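Local coordinates for protein scyllo-inosose 3-dehydrogenase (Thermotoga maritima, PDB 3IP1) that catalyses the NAD(+)-dependent oxidation of scyllo-inosose to 3-dehydro-scyllo-inosose, probably as a step in myo-inositol degradation, and binds two zinc ions per subunit, at residues Glu123-Gly134 with Lys170-Glu179; Val194-Asn202 with Gln342-Val353. All coordinates share one frame; numbering follows the deposited sequence. Where two conformers were deposited one is given.

How the interactions relate
Interaction 1 comes first along the chain and is complete before interaction 2 begins; their centres lie about 11 Å apart. The earlier contact joins strands 124-127 and 172-174 in the mixed sheet of the GroES-like domain and runs out to the four-cysteine metal site. In the later one, helix 194-207 meets the loop and helix 349-358 that follow strand 337-340, an edge strand, within this chain, of the parallel Rossmann-type sheet, beside the second metal site. The two touch directly: Glu128 OE1 lies 2.8 Å from Ser345 OG, a probable hydrogen bond, and Trp173 packs on Phe350. A chain of neighbouring contacts thus connects the surroundings of both metals across the two domains.

Interaction 1: residues Glu123-Gly134 with Lys170-Glu179; sequences EPVCAEEMLWCG and KYAWSLRELE. With CD (cadmium ion), chain E.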
loop_
_atom_site.group_PDB
_atom_site.type_symbol
_atom_site.label_atom_id
_atom_site.label_comp_id
_atom_site.label_asym_id
_atom_site.label_seq_id
_atom_site.Cartn_x
_atom_site.Cartn_y
_atom_site.Cartn_z
ATOM N N GLU A 123 -16.648 32.165 -11.788
ATOM C CA GLU A 123 -16.443 30.773 -11.353
ATOM C C GLU A 123 -16.583 30.654 -9.827
ATOM O O GLU A 123 -15.930 31.410 -9.099
ATOM C CB GLU A 123 -15.071 30.264 -11.796
ATOM C CG GLU A 123 -14.710 28.860 -11.318
ATOM C CD GLU A 123 -15.248 27.744 -12.227
ATOM O OE1 GLU A 123 -16.123 28.023 -13.068
ATOM O OE2 GLU A 123 -14.807 26.579 -12.092
ATOM N N PRO A 124 -17.440 29.722 -9.343
ATOM C CA PRO A 124 -17.556 29.498 -7.893
ATOM C C PRO A 124 -16.408 28.621 -7.386
ATOM O O PRO A 124 -16.119 27.565 -7.972
ATOM C CB PRO A 124 -18.891 28.755 -7.744
ATOM C CG PRO A 124 -19.122 28.081 -9.088
ATOM C CD PRO A 124 -18.369 28.867 -10.127
ATOM N N VAL A 125 -15.778 29.047 -6.299
ATOM C CA VAL A 125 -14.607 28.342 -5.784
ATOM C C VAL A 125 -14.567 28.258 -4.272
ATOM O O VAL A 125 -15.236 29.040 -3.577
ATOM C CB VAL A 125 -13.266 28.979 -6.294
ATOM C CG1 VAL A 125 -13.131 28.813 -7.777
ATOM C CG2 VAL A 125 -13.161 30.462 -5.911
ATOM N N CYS A 126 -13.790 27.297 -3.773
ATOM C CA CYS A 126 -13.342 27.310 -2.389
ATOM C C CYS A 126 -11.818 27.243 -2.445
ATOM O O CYS A 126 -11.249 27.000 -3.505
ATOM C CB CYS A 126 -13.914 26.125 -1.618
ATOM S SG CYS A 126 -13.351 24.530 -2.235
ATOM N N ALA A 127 -11.144 27.446 -1.321
ATOM C CA ALA A 127 -9.691 27.387 -1.348
ATOM C C ALA A 127 -9.081 26.730 -0.118
ATOM O O ALA A 127 -9.707 26.640 0.945
ATOM C CB ALA A 127 -9.090 28.767 -1.603
ATOM N N GLU A 128 -7.868 26.229 -0.293
ATOM C CA GLU A 128 -7.131 25.603 0.784
ATOM C C GLU A 128 -6.600 26.684 1.734
ATOM O O GLU A 128 -6.354 27.823 1.325
ATOM C CB GLU A 128 -5.981 24.747 0.222
ATOM C CG GLU A 128 -6.431 23.766 -0.856
ATOM C CD GLU A 128 -5.293 22.992 -1.493
ATOM O OE1 GLU A 128 -4.200 22.891 -0.912
ATOM O OE2 GLU A 128 -5.491 22.468 -2.595
ATOM N N GLU A 129 -6.428 26.311 2.990
ATOM C CA GLU A 129 -5.868 27.186 4.015
ATOM C C GLU A 129 -4.330 27.014 4.175
ATOM O O GLU A 129 -3.636 27.967 4.575
ATOM C CB GLU A 129 -6.639 26.949 5.331
ATOM C CG GLU A 129 -6.108 27.636 6.579
ATOM C CD GLU A 129 -4.949 26.884 7.244
ATOM O OE1 GLU A 129 -4.706 25.704 6.944
ATOM O OE2 GLU A 129 -4.273 27.490 8.085
HETATM N N MSE A 130 -3.813 25.822 3.864
HETATM C CA MSE A 130 -2.376 25.552 3.943
HETATM C C MSE A 130 -1.732 26.072 2.672
HETATM O O MSE A 130 -1.909 25.491 1.614
HETATM C CB MSE A 130 -2.084 24.051 4.072
HETATM C CG MSE A 130 -2.782 23.305 5.229
HETATM SE SE MSE A 130 -2.063 23.756 7.004
HETATM C CE MSE A 130 -0.534 22.521 6.981
ATOM N N LEU A 131 -0.999 27.171 2.765
ATOM C CA LEU A 131 -0.399 27.767 1.587
ATOM C C LEU A 131 1.016 27.202 1.383
ATOM O O LEU A 131 2.015 27.826 1.747
ATOM C CB LEU A 131 -0.459 29.305 1.653
ATOM C CG LEU A 131 -1.782 29.885 2.209
ATOM C CD1 LEU A 131 -1.683 31.386 2.438
ATOM C CD2 LEU A 131 -3.043 29.519 1.358
ATOM N N TRP A 132 1.067 25.982 0.835
ATOM C CA TRP A 132 2.317 25.260 0.540
ATOM C C TRP A 132 3.111 25.922 -0.597
ATOM O O TRP A 132 2.533 26.540 -1.499
ATOM C CB TRP A 132 2.015 23.794 0.187
ATOM C CG TRP A 132 0.790 23.624 -0.687
ATOM C CD1 TRP A 132 -0.485 23.416 -0.263
ATOM C CD2 TRP A 132 0.734 23.658 -2.124
ATOM N NE1 TRP A 132 -1.341 23.316 -1.344
ATOM C CE2 TRP A 132 -0.617 23.459 -2.496
ATOM C CE3 TRP A 132 1.695 23.823 -3.135
ATOM C CZ2 TRP A 132 -1.035 23.440 -3.826
ATOM C CZ3 TRP A 132 1.274 23.781 -4.471
ATOM C CH2 TRP A 132 -0.075 23.593 -4.794
ATOM N N CYS A 133 4.436 25.823 -0.537
ATOM C CA CYS A 133 5.301 26.556 -1.483
ATOM C C CYS A 133 5.354 25.870 -2.849
ATOM O O CYS A 133 5.407 26.536 -3.876
ATOM C CB CYS A 133 6.710 26.792 -0.899
ATOM S SG CYS A 133 7.865 25.349 -0.844
ATOM N N GLY A 134 5.317 24.542 -2.874
ATOM C CA GLY A 134 5.377 23.826 -4.130
ATOM C C GLY A 134 6.772 23.398 -4.533
ATOM O O GLY A 134 6.910 22.623 -5.460
ATOM N N LYS A 170 -3.432 28.278 -7.493
ATOM C CA LYS A 170 -3.070 26.908 -7.183
ATOM C C LYS A 170 -3.686 26.403 -5.870
ATOM O O LYS A 170 -3.663 25.196 -5.614
ATOM C CB LYS A 170 -1.544 26.731 -7.186
ATOM C CG LYS A 170 -0.853 27.116 -5.878
ATOM C CD LYS A 170 0.655 27.271 -6.069
ATOM C CE LYS A 170 1.338 27.426 -4.727
ATOM N NZ LYS A 170 2.802 27.564 -4.909
ATOM N N TYR A 171 -4.255 27.304 -5.059
ATOM C CA TYR A 171 -5.027 26.870 -3.868
ATOM C C TYR A 171 -6.530 26.761 -4.082
ATOM O O TYR A 171 -7.230 26.212 -3.232
ATOM C CB TYR A 171 -4.751 27.758 -2.646
ATOM C CG TYR A 171 -3.289 27.967 -2.386
ATOM C CD1 TYR A 171 -2.449 26.880 -2.122
ATOM C CD2 TYR A 171 -2.736 29.249 -2.401
ATOM C CE1 TYR A 171 -1.090 27.067 -1.894
ATOM C CE2 TYR A 171 -1.366 29.450 -2.170
ATOM C CZ TYR A 171 -0.559 28.344 -1.903
ATOM O OH TYR A 171 0.795 28.496 -1.674
ATOM N N ALA A 172 -7.034 27.294 -5.194
ATOM C CA ALA A 172 -8.488 27.321 -5.427
ATOM C C ALA A 172 -8.994 26.077 -6.181
ATOM O O ALA A 172 -8.285 25.548 -7.028
ATOM C CB ALA A 172 -8.886 28.606 -6.175
ATOM N N TRP A 173 -10.206 25.632 -5.840
ATOM C CA TRP A 173 -10.851 24.465 -6.442
ATOM C C TRP A 173 -12.273 24.820 -6.870
ATOM O O TRP A 173 -13.020 25.463 -6.132
ATOM C CB TRP A 173 -10.906 23.303 -5.436
ATOM C CG TRP A 173 -9.555 22.730 -5.123
ATOM C CD1 TRP A 173 -8.750 23.047 -4.066
ATOM C CD2 TRP A 173 -8.846 21.748 -5.892
ATOM N NE1 TRP A 173 -7.583 22.317 -4.126
ATOM C CE2 TRP A 173 -7.620 21.509 -5.234
ATOM C CE3 TRP A 173 -9.133 21.045 -7.073
ATOM C CZ2 TRP A 173 -6.678 20.589 -5.709
ATOM C CZ3 TRP A 173 -8.188 20.135 -7.554
ATOM C CH2 TRP A 173 -6.982 19.912 -6.863
ATOM N N SER A 174 -12.660 24.382 -8.055
ATOM C CA SER A 174 -13.962 24.758 -8.596
ATOM C C SER A 174 -15.111 24.117 -7.833
ATOM O O SER A 174 -15.037 22.944 -7.489
ATOM C CB SER A 174 -14.065 24.350 -10.056
ATOM O OG SER A 174 -15.354 24.674 -10.533
ATOM N N LEU A 175 -16.185 24.873 -7.604
ATOM C CA LEU A 175 -17.420 24.293 -7.086
ATOM C C LEU A 175 -18.512 24.072 -8.155
ATOM O O LEU A 175 -19.696 23.939 -7.803
ATOM C CB LEU A 175 -17.987 25.153 -5.948
ATOM C CG LEU A 175 -17.130 25.385 -4.690
ATOM C CD1 LEU A 175 -17.838 26.402 -3.797
ATOM C CD2 LEU A 175 -16.796 24.077 -3.916
ATOM N N ARG A 176 -18.145 24.039 -9.441
ATOM C CA ARG A 176 -19.107 23.848 -10.560
ATOM C C ARG A 176 -20.018 22.636 -10.370
ATOM O O ARG A 176 -21.221 22.675 -10.632
ATOM C CB ARG A 176 -18.360 23.670 -11.888
ATOM C CG ARG A 176 -17.922 24.947 -12.554
ATOM C CD ARG A 176 -18.915 25.380 -13.631
ATOM N NE ARG A 176 -19.195 24.313 -14.588
ATOM C CZ ARG A 176 -19.869 24.498 -15.713
ATOM N NH1 ARG A 176 -20.097 23.483 -16.534
ATOM N NH2 ARG A 176 -20.314 25.706 -16.014
ATOM N N GLU A 177 -19.415 21.534 -9.936
ATOM C CA GLU A 177 -20.172 20.292 -9.711
ATOM C C GLU A 177 -21.369 20.441 -8.751
ATOM O O GLU A 177 -22.265 19.600 -8.744
ATOM C CB GLU A 177 -19.261 19.198 -9.148
ATOM C CG GLU A 177 -18.246 18.583 -10.121
ATOM C CD GLU A 177 -17.188 17.789 -9.352
ATOM O OE1 GLU A 177 -17.189 16.537 -9.436
ATOM O OE2 GLU A 177 -16.388 18.423 -8.622
ATOM N N LEU A 178 -21.363 21.472 -7.914
ATOM C CA LEU A 178 -22.464 21.656 -6.958
ATOM C C LEU A 178 -23.652 22.397 -7.579
ATOM O O LEU A 178 -24.721 22.471 -6.983
ATOM C CB LEU A 178 -21.994 22.380 -5.683
ATOM C CG LEU A 178 -20.802 21.817 -4.888
ATOM C CD1 LEU A 178 -20.608 22.616 -3.603
ATOM C CD2 LEU A 178 -20.953 20.333 -4.559
ATOM N N GLU A 179 -23.458 22.969 -8.759
ATOM C CA GLU A 179 -24.535 23.725 -9.394
ATOM C C GLU A 179 -25.713 22.814 -9.736
ATOM O O GLU A 179 -25.540 21.782 -10.365
ATOM C CB GLU A 179 -24.031 24.463 -10.628
ATOM C CG GLU A 179 -23.256 25.734 -10.283
ATOM C CD GLU A 179 -22.499 26.303 -11.473
ATOM O OE1 GLU A 179 -22.577 25.698 -12.556
ATOM O OE2 GLU A 179 -21.816 27.345 -11.329
HETATM CD CD CD E . 6.750 23.468 0.400
#
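Tyr171 and Trp132 meet edge to face: CE1 of the tyrosine lies over the indole, the planes 82° apart, while Leu131 CD2 covers a face of the phenol. Tyr171 OH donates to Trp132 O at 2.6 Å, and Lys170, its chain extended beyond CG, runs along the indole so that NZ reaches Cys133 O at 3.0 Å. Glu128 joins two indoles through its carboxylate. Its OE2 accepts from Trp173 NE1 on the anti lone pair (2.6 Å), in a nearly straight bond with carboxylate and ring almost coplanar; its OE1 takes Trp132 NE1 at 2.9 Å on the syn side but 30° out of the carboxylate plane. With an alanine at Trp132, Glu128 OE1 would probably lose this donor and a gap open beside Tyr171 and Lys170. Where the strands pair, Cys126 and Trp173 form an antiparallel hydrogen-bonded pair, with Leu175 N to Pro124 O continuing the register. Next to Leu175, Ser174 OG donates to Glu123 OE2 at 2.5 Å and accepts from Arg176 N, an ST turn; Arg114 forms a salt bridge with the same glutamate oxygen. Past Trp132, Cys133 SG binds cadmium together with Cys136, Cys139 and Cys147, the four-cysteine structural metal site of zinc-containing alcohol dehydrogenases.

Interaction 2: residues Val194-Asn202 with Gln342-Val353; sequences VEPTSVAYN and QGHSGHGTFPRV. With CD (cadmium ion), chain F.
Val353 fits against helix 194-207 as a knob, seated in a hole formed by Val194, Thr197, Ser198 and Tyr201. Its CG1, anti to the backbone N (chi1 166°), meets Thr197 CG2 at 3.6 Å, whereas CG2 lies against Ser198 OG and Tyr201 CD2. Tyr201 slides past in the opposite direction, its ring edge coming against Thr349 CG2. Tyr201 OH passes 3.3 Å from Arg352 CD. Beyond this, Tyr201 OH hydrogen-bonds to Pro213 O of a neighbouring subunit and Arg352 NE forms a salt bridge with Asp215 of that subunit. The short helical segments cross at 110°, joining a helix beside the metal site to one that follows the last strand of the Rossmann-type sheet. Asn202 is linked through water to the loop that leads into helix 349-358: ND2 donates to a water that also bridges Val199 O and Gly343 O, while OD1 lies 2.9 Å from a second water, which also contacts Ser345 O and Thr349 OG1. Nearer the start of helix 194-207, Val194 CG1 sits over the face of Phe350, 3.7 Å from the ring centroid. Glu195 CG likewise covers a face of His344, whose NE2 bonds to Glu129 N. A bend at chi2 (-88°) lets CG lie over the imidazole while the carboxylate turns to the metal, Glu195 OE1 binding cadmium at 2.7 Å, alongside a water, His97 and Glu98.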
loop_
_atom_site.group_PDB
_atom_site.type_symbol
_atom_site.label_atom_id
_atom_site.label_comp_id
_atom_site.label_asym_id
_atom_site.label_seq_id
_atom_site.Cartn_x
_atom_site.Cartn_y
_atom_site.Cartn_z
ATOM N N VAL A 194 -15.785 22.725 2.800
ATOM C CA VAL A 194 -14.868 21.777 2.140
ATOM C C VAL A 194 -13.570 21.621 2.944
ATOM O O VAL A 194 -13.053 20.507 3.120
ATOM C CB VAL A 194 -14.551 22.182 0.675
ATOM C CG1 VAL A 194 -13.412 21.287 0.084
ATOM C CG2 VAL A 194 -15.819 22.114 -0.176
ATOM N N GLU A 195 -13.057 22.737 3.441
ATOM C CA GLU A 195 -11.826 22.716 4.223
ATOM C C GLU A 195 -11.919 21.824 5.479
ATOM O O GLU A 195 -11.127 20.890 5.620
ATOM C CB GLU A 195 -11.349 24.150 4.533
ATOM C CG GLU A 195 -9.923 24.269 5.081
ATOM C CD GLU A 195 -9.826 24.161 6.594
ATOM O OE1 GLU A 195 -10.853 24.220 7.292
ATOM O OE2 GLU A 195 -8.694 24.014 7.106
ATOM N N PRO A 196 -12.873 22.090 6.394
ATOM C CA PRO A 196 -12.927 21.168 7.552
ATOM C C PRO A 196 -13.283 19.719 7.159
ATOM O O PRO A 196 -12.866 18.770 7.840
ATOM C CB PRO A 196 -14.028 21.771 8.443
ATOM C CG PRO A 196 -14.842 22.667 7.525
ATOM C CD PRO A 196 -13.835 23.208 6.532
ATOM N N THR A 197 -14.050 19.540 6.086
ATOM C CA THR A 197 -14.428 18.189 5.667
ATOM C C THR A 197 -13.183 17.468 5.143
ATOM O O THR A 197 -13.021 16.256 5.354
ATOM C CB THR A 197 -15.584 18.197 4.605
ATOM O OG1 THR A 197 -16.738 18.868 5.156
ATOM C CG2 THR A 197 -15.981 16.753 4.187
ATOM N N SER A 198 -12.293 18.242 4.507
ATOM C CA SER A 198 -11.038 17.721 3.948
ATOM C C SER A 198 -10.013 17.397 5.016
ATOM O O SER A 198 -9.174 16.516 4.817
ATOM C CB SER A 198 -10.446 18.722 2.937
ATOM O OG SER A 198 -11.310 18.856 1.813
ATOM N N VAL A 199 -10.059 18.116 6.138
ATOM C CA VAL A 199 -9.253 17.753 7.301
ATOM C C VAL A 199 -9.628 16.332 7.764
ATOM O O VAL A 199 -8.746 15.492 7.961
ATOM C CB VAL A 199 -9.428 18.768 8.470
ATOM C CG1 VAL A 199 -8.840 18.216 9.774
ATOM C CG2 VAL A 199 -8.791 20.142 8.119
ATOM N N ALA A 200 -10.924 16.085 7.955
ATOM C CA ALA A 200 -11.442 14.765 8.307
ATOM C C ALA A 200 -11.079 13.737 7.234
ATOM O O ALA A 200 -10.630 12.630 7.535
ATOM C CB ALA A 200 -12.966 14.818 8.475
ATOM N N TYR A 201 -11.268 14.119 5.978
ATOM C CA TYR A 201 -10.987 13.211 4.868
ATOM C C TYR A 201 -9.516 12.793 4.862
ATOM O O TYR A 201 -9.224 11.613 4.752
ATOM C CB TYR A 201 -11.384 13.855 3.537
ATOM C CG TYR A 201 -11.429 12.918 2.344
ATOM C CD1 TYR A 201 -10.251 12.457 1.747
ATOM C CD2 TYR A 201 -12.657 12.533 1.774
ATOM C CE1 TYR A 201 -10.287 11.603 0.624
ATOM C CE2 TYR A 201 -12.708 11.707 0.658
ATOM C CZ TYR A 201 -11.513 11.236 0.089
ATOM O OH TYR A 201 -11.544 10.408 -1.013
ATOM N N ASN A 202 -8.613 13.765 4.985
ATOM C CA ASN A 202 -7.173 13.492 5.053
ATOM C C ASN A 202 -6.861 12.563 6.230
ATOM O O ASN A 202 -6.050 11.646 6.124
ATOM C CB ASN A 202 -6.392 14.804 5.199
ATOM C CG ASN A 202 -4.869 14.603 5.191
ATOM O OD1 ASN A 202 -4.287 14.195 4.186
ATOM N ND2 ASN A 202 -4.218 14.932 6.309
ATOM N N GLN A 342 -2.544 15.840 9.956
ATOM C CA GLN A 342 -2.787 17.290 9.998
ATOM C C GLN A 342 -3.030 17.816 8.578
ATOM O O GLN A 342 -2.513 17.238 7.598
ATOM C CB GLN A 342 -1.621 18.047 10.652
ATOM C CG GLN A 342 -0.463 18.388 9.698
ATOM C CD GLN A 342 0.644 19.221 10.348
ATOM O OE1 GLN A 342 0.579 19.539 11.530
ATOM N NE2 GLN A 342 1.673 19.567 9.564
ATOM N N GLY A 343 -3.823 18.883 8.468
ATOM C CA GLY A 343 -3.990 19.567 7.181
ATOM C C GLY A 343 -5.040 18.957 6.268
ATOM O O GLY A 343 -5.804 18.049 6.664
ATOM N N HIS A 344 -5.083 19.451 5.032
ATOM C CA HIS A 344 -6.177 19.121 4.126
ATOM C C HIS A 344 -5.719 19.236 2.665
ATOM O O HIS A 344 -6.508 19.030 1.754
ATOM C CB HIS A 344 -7.319 20.100 4.388
ATOM C CG HIS A 344 -6.878 21.530 4.353
ATOM N ND1 HIS A 344 -6.781 22.310 5.485
ATOM C CD2 HIS A 344 -6.461 22.307 3.322
ATOM C CE1 HIS A 344 -6.338 23.511 5.151
ATOM N NE2 HIS A 344 -6.144 23.539 3.843
ATOM N N SER A 345 -4.454 19.585 2.462
ATOM C CA SER A 345 -3.904 19.808 1.107
ATOM C C SER A 345 -3.400 18.512 0.483
ATOM O O SER A 345 -3.254 17.507 1.176
ATOM C CB SER A 345 -2.766 20.857 1.159
ATOM O OG SER A 345 -3.268 22.102 1.646
ATOM N N GLY A 346 -3.169 18.542 -0.829
ATOM C CA GLY A 346 -2.572 17.436 -1.561
ATOM C C GLY A 346 -3.495 16.259 -1.782
ATOM O O GLY A 346 -4.649 16.270 -1.318
ATOM N N HIS A 347 -2.983 15.252 -2.505
ATOM C CA HIS A 347 -3.635 13.919 -2.645
ATOM C C HIS A 347 -4.979 13.936 -3.362
ATOM O O HIS A 347 -5.610 12.905 -3.496
ATOM C CB HIS A 347 -3.772 13.232 -1.261
ATOM C CG HIS A 347 -2.497 13.242 -0.473
ATOM N ND1 HIS A 347 -1.440 12.404 -0.761
ATOM C CD2 HIS A 347 -2.082 14.041 0.540
ATOM C CE1 HIS A 347 -0.439 12.662 0.064
ATOM N NE2 HIS A 347 -0.803 13.650 0.865
ATOM N N GLY A 348 -5.411 15.110 -3.809
ATOM C CA GLY A 348 -6.693 15.273 -4.470
ATOM C C GLY A 348 -7.830 15.141 -3.477
ATOM O O GLY A 348 -8.918 14.696 -3.825
ATOM N N THR A 349 -7.566 15.523 -2.237
ATOM C CA THR A 349 -8.592 15.458 -1.206
ATOM C C THR A 349 -9.707 16.465 -1.456
ATOM O O THR A 349 -10.881 16.079 -1.484
ATOM C CB THR A 349 -7.975 15.621 0.186
ATOM O OG1 THR A 349 -7.201 14.446 0.480
ATOM C CG2 THR A 349 -9.046 15.839 1.262
ATOM N N PHE A 350 -9.343 17.738 -1.653
ATOM C CA PHE A 350 -10.335 18.786 -1.945
ATOM C C PHE A 350 -11.289 18.393 -3.064
ATOM O O PHE A 350 -12.484 18.442 -2.855
ATOM C CB PHE A 350 -9.687 20.159 -2.251
ATOM C CG PHE A 350 -9.772 21.158 -1.114
ATOM C CD1 PHE A 350 -9.276 20.845 0.161
ATOM C CD2 PHE A 350 -10.319 22.422 -1.321
ATOM C CE1 PHE A 350 -9.326 21.766 1.209
ATOM C CE2 PHE A 350 -10.387 23.364 -0.272
ATOM C CZ PHE A 350 -9.894 23.035 0.992
ATOM N N PRO A 351 -10.776 17.997 -4.251
ATOM C CA PRO A 351 -11.761 17.775 -5.313
ATOM C C PRO A 351 -12.611 16.540 -5.092
ATOM O O PRO A 351 -13.761 16.508 -5.515
ATOM C CB PRO A 351 -10.908 17.660 -6.586
ATOM C CG PRO A 351 -9.521 17.344 -6.120
ATOM C CD PRO A 351 -9.392 17.997 -4.772
ATOM N N ARG A 352 -12.076 15.538 -4.406
ATOM C CA ARG A 352 -12.905 14.385 -4.102
ATOM C C ARG A 352 -13.963 14.734 -3.058
ATOM O O ARG A 352 -15.077 14.225 -3.126
ATOM C CB ARG A 352 -12.071 13.188 -3.615
ATOM C CG ARG A 352 -11.346 12.403 -4.711
ATOM C CD ARG A 352 -10.540 11.272 -4.062
ATOM N NE ARG A 352 -9.712 10.508 -4.994
ATOM C CZ ARG A 352 -8.409 10.705 -5.185
ATOM N NH1 ARG A 352 -7.755 11.670 -4.533
ATOM N NH2 ARG A 352 -7.755 9.940 -6.040
ATOM N N VAL A 353 -13.612 15.569 -2.081
ATOM C CA VAL A 353 -14.614 16.035 -1.107
ATOM C C VAL A 353 -15.735 16.795 -1.834
ATOM O O VAL A 353 -16.905 16.632 -1.521
ATOM C CB VAL A 353 -14.010 16.903 0.016
ATOM C CG1 VAL A 353 -15.144 17.655 0.788
ATOM C CG2 VAL A 353 -13.168 16.031 0.952
HETATM CD CD CD F . -10.662 25.087 9.845
HETATM O O HOH W 1 -6.008 15.837 8.720
HETATM O O HOH W 2 -5.150 15.426 1.689
HETATM O O HOH W 3 -10.925 22.783 10.266
#